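Local structure of putative peptidyl-arginine deiminase (Chlorobium tepidum, 1XKN) at residues P89-P100 with P129-V140. The protein probably hydrolyses the guanidinium group of agmatine or of protein-bound arginine, as deiminases of its family do. Residues are numbered along the deposited sequence; the frame is centred on the assembly and turned at random.
Sequences PTNDAWCRDHGP and PYDDDNAVPERV. With NA (sodium ion), chain B.
Asp133 reaches from helix 131-144 to the loop 89-94, where its carboxylate suits the task of accepting two backbone N-H groups on one oxygen. Asn91 N lies 2.6 Å from Asp133 OD1, above the carboxylate plane, while Asp92 N donates to the syn lone pair of OD1, nearly straight (170°). Asn91 returns the grip: with CG beside its own backbone N (chi1 -62°), OD1 takes Asp133 N at 3.0 Å and, weakly, Asp132 N. This neutral oxygen serves the first helical turn without adding charge beside Asp131, Asp132, Asp133 and Asp92.

Asp92 OD2 stands 2.7 Å from Asp133 OD2; a shared proton could ease the repulsion, and Tyr120 OH is hydrogen-bonded to Asp92 OD2. Asp92 OD1 accepts from Trp94 N in an Asx turn leading into helix 95-98. The His98 ring stacks almost parallel to the Asp133 carboxylate (4° apart), its NE2 hydrogen-bonded to Ser21 OG.

Van der Waals contacts follow: branched, apolar Val136 and Val140 fit against His98 and Pro100, with Val136 CG2 3.6 Å from His98 CD2. Separately, the compact Pro89 ring packs on the weakly salt-bridged Asp132 and Arg139.

Asn134, with Asn117 and Trp118, binds sodium, tying the helix to strand 110-119; Val140 also touches Trp19 of strand 15-21.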
ATOM      1  N   PRO A  89       0.986  -0.402 -19.638  1.00  6.01           N
ATOM      2  CA  PRO A  89       2.278   0.251 -19.419  1.00  6.68           C
ATOM      3  C   PRO A  89       2.425   0.911 -18.056  1.00  5.76           C
ATOM      4  O   PRO A  89       1.472   1.472 -17.512  1.00  5.40           O
ATOM      5  CB  PRO A  89       2.354   1.258 -20.562  1.00  9.13           C
ATOM      6  CG  PRO A  89       0.930   1.628 -20.775  1.00  9.06           C
ATOM      7  CD  PRO A  89       0.228   0.287 -20.696  1.00  6.84           C
ATOM      8  N   THR A  90       3.632   0.829 -17.510  1.00  5.68           N
ATOM      9  CA  THR A  90       3.936   1.430 -16.223  1.00  5.32           C
ATOM     10  C   THR A  90       5.342   2.007 -16.303  1.00  5.99           C
ATOM     11  O   THR A  90       6.154   1.577 -17.126  1.00  6.25           O
ATOM     12  CB  THR A  90       3.909   0.391 -15.074  1.00  6.39           C
ATOM     13  OG1 THR A  90       5.002  -0.526 -15.224  1.00  6.09           O
ATOM     14  CG2 THR A  90       2.600  -0.386 -15.087  1.00  7.37           C
ATOM     15  N   ASN A  91       5.619   2.995 -15.461  1.00  5.52           N
ATOM     16  CA  ASN A  91       6.942   3.601 -15.418  1.00  6.66           C
ATOM     17  C   ASN A  91       7.705   2.995 -14.251  1.00  7.05           C
ATOM     18  O   ASN A  91       8.902   2.725 -14.360  1.00  6.78           O
ATOM     19  CB  ASN A  91       6.844   5.118 -15.248  1.00  6.75           C
ATOM     20  CG  ASN A  91       6.135   5.789 -16.409  1.00  6.33           C
ATOM     21  OD1 ASN A  91       5.001   6.241 -16.278  1.00  6.62           O
ATOM     22  ND2 ASN A  91       6.803   5.846 -17.560  1.00  7.44           N
ATOM     23  N   ASP A  92       7.005   2.794 -13.135  1.00  6.42           N
ATOM     24  CA  ASP A  92       7.598   2.191 -11.941  1.00  8.25           C
ATOM     25  C   ASP A  92       6.713   1.059 -11.426  1.00  6.42           C
ATOM     26  O   ASP A  92       5.635   0.816 -11.966  1.00  5.16           O
ATOM     27  CB  ASP A  92       7.827   3.233 -10.829  1.00 10.73           C
ATOM     28  CG  ASP A  92       6.547   3.911 -10.364  1.00 13.66           C
ATOM     29  OD1 ASP A  92       5.527   3.220 -10.143  1.00 14.64           O
ATOM     30  OD2 ASP A  92       6.570   5.148 -10.188  1.00 17.62           O
ATOM     31  N   ALA A  93       7.160   0.371 -10.377  1.00  6.41           N
ATOM     32  CA  ALA A  93       6.407  -0.756  -9.825  1.00  5.10           C
ATOM     33  C   ALA A  93       5.598  -0.436  -8.566  1.00  5.08           C
ATOM     34  O   ALA A  93       5.061  -1.339  -7.935  1.00  4.45           O
ATOM     35  CB  ALA A  93       7.360  -1.909  -9.535  1.00  6.17           C
ATOM     36  N   TRP A  94       5.494   0.840  -8.214  1.00  4.14           N
ATOM     37  CA  TRP A  94       4.782   1.245  -7.005  1.00  4.92           C
ATOM     38  C   TRP A  94       3.266   1.297  -7.187  1.00  4.09           C
ATOM     39  O   TRP A  94       2.636   2.360  -7.108  1.00  5.06           O
ATOM     40  CB  TRP A  94       5.327   2.592  -6.539  1.00  7.89           C
ATOM     41  CG  TRP A  94       6.834   2.620  -6.562  1.00  9.63           C
ATOM     42  CD1 TRP A  94       7.625   3.509  -7.232  1.00 12.44           C
ATOM     43  CD2 TRP A  94       7.728   1.696  -5.918  1.00 11.69           C
ATOM     44  NE1 TRP A  94       8.952   3.197  -7.049  1.00 12.47           N
ATOM     45  CE2 TRP A  94       9.043   2.091  -6.248  1.00 12.83           C
ATOM     46  CE3 TRP A  94       7.543   0.574  -5.097  1.00 12.15           C
ATOM     47  CZ2 TRP A  94      10.171   1.404  -5.785  1.00 13.07           C
ATOM     48  CZ3 TRP A  94       8.670  -0.111  -4.634  1.00 11.73           C
ATOM     49  CH2 TRP A  94       9.968   0.310  -4.982  1.00 13.62           C
ATOM     50  N   CYS A  95       2.691   0.119  -7.408  1.00  3.50           N
ATOM     51  CA  CYS A  95       1.257  -0.031  -7.631  1.00  4.60           C
ATOM     52  C   CYS A  95       0.412   0.522  -6.482  1.00  4.43           C
ATOM     53  O   CYS A  95      -0.734   0.919  -6.682  1.00  4.02           O
ATOM     54  CB  CYS A  95       0.927  -1.511  -7.863  1.00  4.92           C
ATOM     55  SG  CYS A  95      -0.650  -1.789  -8.705  1.00  8.44           S
ATOM     56  N   ARG A  96       0.969   0.540  -5.276  1.00  2.72           N
ATOM     57  CA  ARG A  96       0.238   1.061  -4.126  1.00  2.70           C
ATOM     58  C   ARG A  96      -0.056   2.545  -4.319  1.00  3.64           C
ATOM     59  O   ARG A  96      -1.148   3.021  -4.004  1.00  3.43           O
ATOM     60  CB  ARG A  96       1.065   0.877  -2.847  1.00  3.20           C
ATOM     61  CG  ARG A  96       0.499   1.585  -1.617  1.00  2.40           C
ATOM     62  CD  ARG A  96      -0.869   1.040  -1.250  1.00  3.67           C
ATOM     63  NE  ARG A  96      -0.836  -0.412  -1.105  1.00  3.73           N
ATOM     64  CZ  ARG A  96      -1.905  -1.164  -0.868  1.00  5.36           C
ATOM     65  NH1 ARG A  96      -1.780  -2.482  -0.766  1.00  3.41           N
ATOM     66  NH2 ARG A  96      -3.097  -0.598  -0.735  1.00  5.41           N
ATOM     67  N   ASP A  97       0.925   3.263  -4.856  1.00  2.81           N
ATOM     68  CA  ASP A  97       0.806   4.704  -5.051  1.00  4.30           C
ATOM     69  C   ASP A  97       0.155   5.178  -6.353  1.00  5.39           C
ATOM     70  O   ASP A  97      -0.555   6.183  -6.349  1.00  7.12           O
ATOM     71  CB  ASP A  97       2.191   5.335  -4.888  1.00  5.16           C
ATOM     72  CG  ASP A  97       2.760   5.119  -3.497  1.00  4.19           C
ATOM     73  OD1 ASP A  97       3.971   5.343  -3.308  1.00  7.85           O
ATOM     74  OD2 ASP A  97       1.988   4.737  -2.589  1.00  4.99           O
ATOM     75  N   HIS A  98       0.383   4.466  -7.457  1.00  4.26           N
ATOM     76  CA  HIS A  98      -0.197   4.863  -8.741  1.00  5.90           C
ATOM     77  C   HIS A  98      -1.366   3.960  -9.137  1.00  6.18           C
ATOM     78  O   HIS A  98      -2.127   4.275 -10.057  1.00  5.96           O
ATOM     79  CB  HIS A  98       0.887   4.846  -9.844  1.00  4.90           C
ATOM     80  CG  HIS A  98       1.367   3.475 -10.224  1.00  7.68           C
ATOM     81  ND1 HIS A  98       2.700   3.118 -10.199  1.00  6.28           N
ATOM     82  CD2 HIS A  98       0.698   2.387 -10.677  1.00  8.07           C
ATOM     83  CE1 HIS A  98       2.829   1.872 -10.623  1.00  7.49           C
ATOM     84  NE2 HIS A  98       1.629   1.407 -10.920  1.00  9.65           N
ATOM     85  N   GLY A  99      -1.505   2.851  -8.414  1.00  4.33           N
ATOM     86  CA  GLY A  99      -2.538   1.859  -8.691  1.00  6.11           C
ATOM     87  C   GLY A  99      -4.000   2.206  -8.468  1.00  4.12           C
ATOM     88  O   GLY A  99      -4.329   3.258  -7.924  1.00  4.43           O
ATOM     89  N   PRO A 100      -4.909   1.296  -8.856  1.00  4.31           N
ATOM     90  CA  PRO A 100      -6.356   1.486  -8.721  1.00  3.57           C
ATOM     91  C   PRO A 100      -6.920   1.554  -7.304  1.00  3.27           C
ATOM     92  O   PRO A 100      -6.935   0.565  -6.575  1.00  4.34           O
ATOM     93  CB  PRO A 100      -6.927   0.314  -9.517  1.00  3.81           C
ATOM     94  CG  PRO A 100      -5.955  -0.771  -9.229  1.00  4.42           C
ATOM     95  CD  PRO A 100      -4.609  -0.063  -9.351  1.00  4.44           C
ATOM     96  N   PRO A 129       9.808   9.660 -16.614  1.00 13.66           N
ATOM     97  CA  PRO A 129       8.434  10.167 -16.646  1.00 10.71           C
ATOM     98  C   PRO A 129       7.501   9.321 -15.790  1.00  9.66           C
ATOM     99  O   PRO A 129       7.862   8.228 -15.354  1.00  8.44           O
ATOM    100  CB  PRO A 129       8.081  10.081 -18.123  1.00 11.43           C
ATOM    101  CG  PRO A 129       8.760   8.814 -18.524  1.00 12.14           C
ATOM    102  CD  PRO A 129      10.126   8.949 -17.865  1.00 14.09           C
ATOM    103  N   TYR A 130       6.298   9.828 -15.552  1.00  6.68           N
ATOM    104  CA  TYR A 130       5.327   9.099 -14.751  1.00  7.30           C
ATOM    105  C   TYR A 130       3.934   9.130 -15.366  1.00  5.40           C
ATOM    106  O   TYR A 130       2.946   8.860 -14.688  1.00  5.05           O
ATOM    107  CB  TYR A 130       5.300   9.663 -13.325  1.00  6.50           C
ATOM    108  CG  TYR A 130       5.084  11.156 -13.239  1.00  7.91           C
ATOM    109  CD1 TYR A 130       3.832  11.721 -13.483  1.00  8.44           C
ATOM    110  CD2 TYR A 130       6.137  12.006 -12.904  1.00  8.89           C
ATOM    111  CE1 TYR A 130       3.635  13.100 -13.391  1.00 10.23           C
ATOM    112  CE2 TYR A 130       5.953  13.380 -12.811  1.00 10.29           C
ATOM    113  CZ  TYR A 130       4.701  13.921 -13.055  1.00 11.55           C
ATOM    114  OH  TYR A 130       4.523  15.282 -12.952  1.00 14.36           O
ATOM    115  N   ASP A 131       3.851   9.442 -16.658  1.00  6.18           N
ATOM    116  CA  ASP A 131       2.549   9.494 -17.308  1.00  4.50           C
ATOM    117  C   ASP A 131       1.860   8.136 -17.402  1.00  4.91           C
ATOM    118  O   ASP A 131       0.639   8.060 -17.295  1.00  5.06           O
ATOM    119  CB  ASP A 131       2.637  10.136 -18.703  1.00  5.39           C
ATOM    120  CG  ASP A 131       3.583   9.408 -19.637  1.00  7.18           C
ATOM    121  OD1 ASP A 131       3.182   9.133 -20.794  1.00  8.14           O
ATOM    122  OD2 ASP A 131       4.728   9.122 -19.229  1.00  6.22           O
ATOM    123  N   ASP A 132       2.617   7.061 -17.600  1.00  4.59           N
ATOM    124  CA  ASP A 132       1.979   5.755 -17.674  1.00  5.21           C
ATOM    125  C   ASP A 132       1.499   5.328 -16.294  1.00  5.10           C
ATOM    126  O   ASP A 132       0.408   4.774 -16.164  1.00  5.74           O
ATOM    127  CB  ASP A 132       2.915   4.706 -18.279  1.00  5.95           C
ATOM    128  CG  ASP A 132       2.985   4.802 -19.792  1.00  8.12           C
ATOM    129  OD1 ASP A 132       1.926   5.030 -20.417  1.00 10.89           O
ATOM    130  OD2 ASP A 132       4.083   4.632 -20.361  1.00  9.51           O
ATOM    131  N   ASP A 133       2.296   5.586 -15.258  1.00  4.97           N
ATOM    132  CA  ASP A 133       1.878   5.236 -13.897  1.00  3.98           C
ATOM    133  C   ASP A 133       0.573   5.958 -13.586  1.00  4.41           C
ATOM    134  O   ASP A 133      -0.356   5.377 -13.028  1.00  3.81           O
ATOM    135  CB  ASP A 133       2.907   5.676 -12.851  1.00  5.62           C
ATOM    136  CG  ASP A 133       4.194   4.903 -12.929  1.00  6.69           C
ATOM    137  OD1 ASP A 133       4.169   3.737 -13.376  1.00  7.03           O
ATOM    138  OD2 ASP A 133       5.233   5.460 -12.517  1.00  9.51           O
ATOM    139  N   ASN A 134       0.521   7.238 -13.942  1.00  4.34           N
ATOM    140  CA  ASN A 134      -0.655   8.062 -13.690  1.00  4.44           C
ATOM    141  C   ASN A 134      -1.871   7.525 -14.446  1.00  3.89           C
ATOM    142  O   ASN A 134      -3.006   7.715 -14.019  1.00  5.10           O
ATOM    143  CB  ASN A 134      -0.348   9.513 -14.094  1.00  4.77           C
ATOM    144  CG  ASN A 134      -1.265  10.525 -13.427  1.00  5.67           C
ATOM    145  OD1 ASN A 134      -1.738  10.316 -12.315  1.00  4.48           O
ATOM    146  ND2 ASN A 134      -1.495  11.645 -14.100  1.00  6.95           N
ATOM    147  N   ALA A 135      -1.635   6.828 -15.554  1.00  4.20           N
ATOM    148  CA  ALA A 135      -2.723   6.277 -16.362  1.00  4.12           C
ATOM    149  C   ALA A 135      -3.164   4.871 -15.956  1.00  3.99           C
ATOM    150  O   ALA A 135      -4.181   4.375 -16.443  1.00  4.24           O
ATOM    151  CB  ALA A 135      -2.319   6.281 -17.842  1.00  5.02           C
ATOM    152  N   VAL A 136      -2.413   4.227 -15.068  1.00  2.71           N
ATOM    153  CA  VAL A 136      -2.752   2.869 -14.647  1.00  3.68           C
ATOM    154  C   VAL A 136      -4.210   2.689 -14.204  1.00  3.76           C
ATOM    155  O   VAL A 136      -4.878   1.762 -14.649  1.00  3.95           O
ATOM    156  CB  VAL A 136      -1.798   2.377 -13.532  1.00  3.60           C
ATOM    157  CG1 VAL A 136      -2.276   1.039 -12.981  1.00  3.18           C
ATOM    158  CG2 VAL A 136      -0.387   2.229 -14.098  1.00  5.70           C
ATOM    159  N   PRO A 137      -4.722   3.569 -13.326  1.00  4.55           N
ATOM    160  CA  PRO A 137      -6.116   3.410 -12.893  1.00  3.66           C
ATOM    161  C   PRO A 137      -7.111   3.379 -14.053  1.00  4.36           C
ATOM    162  O   PRO A 137      -8.071   2.603 -14.037  1.00  4.96           O
ATOM    163  CB  PRO A 137      -6.329   4.609 -11.975  1.00  4.19           C
ATOM    164  CG  PRO A 137      -4.961   4.811 -11.381  1.00  4.96           C
ATOM    165  CD  PRO A 137      -4.071   4.669 -12.595  1.00  3.65           C
ATOM    166  N   GLU A 138      -6.879   4.215 -15.061  1.00  4.27           N
ATOM    167  CA  GLU A 138      -7.773   4.270 -16.215  1.00  4.66           C
ATOM    168  C   GLU A 138      -7.697   3.010 -17.070  1.00  3.85           C
ATOM    169  O   GLU A 138      -8.716   2.526 -17.562  1.00  4.17           O
ATOM    170  CB  GLU A 138      -7.464   5.497 -17.080  1.00  5.48           C
ATOM    171  CG  GLU A 138      -8.551   5.760 -18.114  1.00  7.03           C
ATOM    172  CD  GLU A 138      -8.398   7.082 -18.832  1.00  7.04           C
ATOM    173  OE1 GLU A 138      -9.393   7.531 -19.444  1.00 10.79           O
ATOM    174  OE2 GLU A 138      -7.292   7.669 -18.804  1.00 10.02           O
ATOM    175  N   ARG A 139      -6.494   2.479 -17.252  1.00  4.16           N
ATOM    176  CA  ARG A 139      -6.338   1.273 -18.049  1.00  5.03           C
ATOM    177  C   ARG A 139      -6.905   0.071 -17.291  1.00  3.92           C
ATOM    178  O   ARG A 139      -7.436  -0.859 -17.898  1.00  5.91           O
ATOM    179  CB  ARG A 139      -4.866   1.052 -18.407  1.00  5.23           C
ATOM    180  CG  ARG A 139      -4.232   2.195 -19.218  1.00  8.01           C
ATOM    181  CD  ARG A 139      -2.893   1.740 -19.799  1.00  9.24           C
ATOM    182  NE  ARG A 139      -1.975   2.827 -20.153  1.00 14.90           N
ATOM    183  CZ  ARG A 139      -2.103   3.627 -21.208  1.00 14.17           C
ATOM    184  NH1 ARG A 139      -3.127   3.486 -22.039  1.00 15.45           N
ATOM    185  NH2 ARG A 139      -1.183   4.553 -21.450  1.00 13.86           N
ATOM    186  N   VAL A 140      -6.810   0.091 -15.963  1.00  4.18           N
ATOM    187  CA  VAL A 140      -7.359  -0.999 -15.163  1.00  3.74           C
ATOM    188  C   VAL A 140      -8.883  -0.932 -15.280  1.00  4.55           C
ATOM    189  O   VAL A 140      -9.538  -1.944 -15.523  1.00  5.51           O
ATOM    190  CB  VAL A 140      -6.946  -0.881 -13.674  1.00  3.89           C
ATOM    191  CG1 VAL A 140      -7.697  -1.913 -12.837  1.00  3.02           C
ATOM    192  CG2 VAL A 140      -5.446  -1.099 -13.536  1.00  4.52           C
TER
HETATM  193 NA    NA B 700      -3.841   8.825 -11.876  1.00  2.88          NA
HETATM  194  O   HOH W   1      -0.778   2.963 -17.789  1.00  5.93           O
HETATM  195  O   HOH W   2       5.999   2.526 -19.839  1.00 14.83           O
HETATM  196  O   HOH W   3      -2.728   7.167 -10.177  1.00  6.73           O
HETATM  197  O   HOH W   4      -4.810  10.521 -13.752  1.00  6.84           O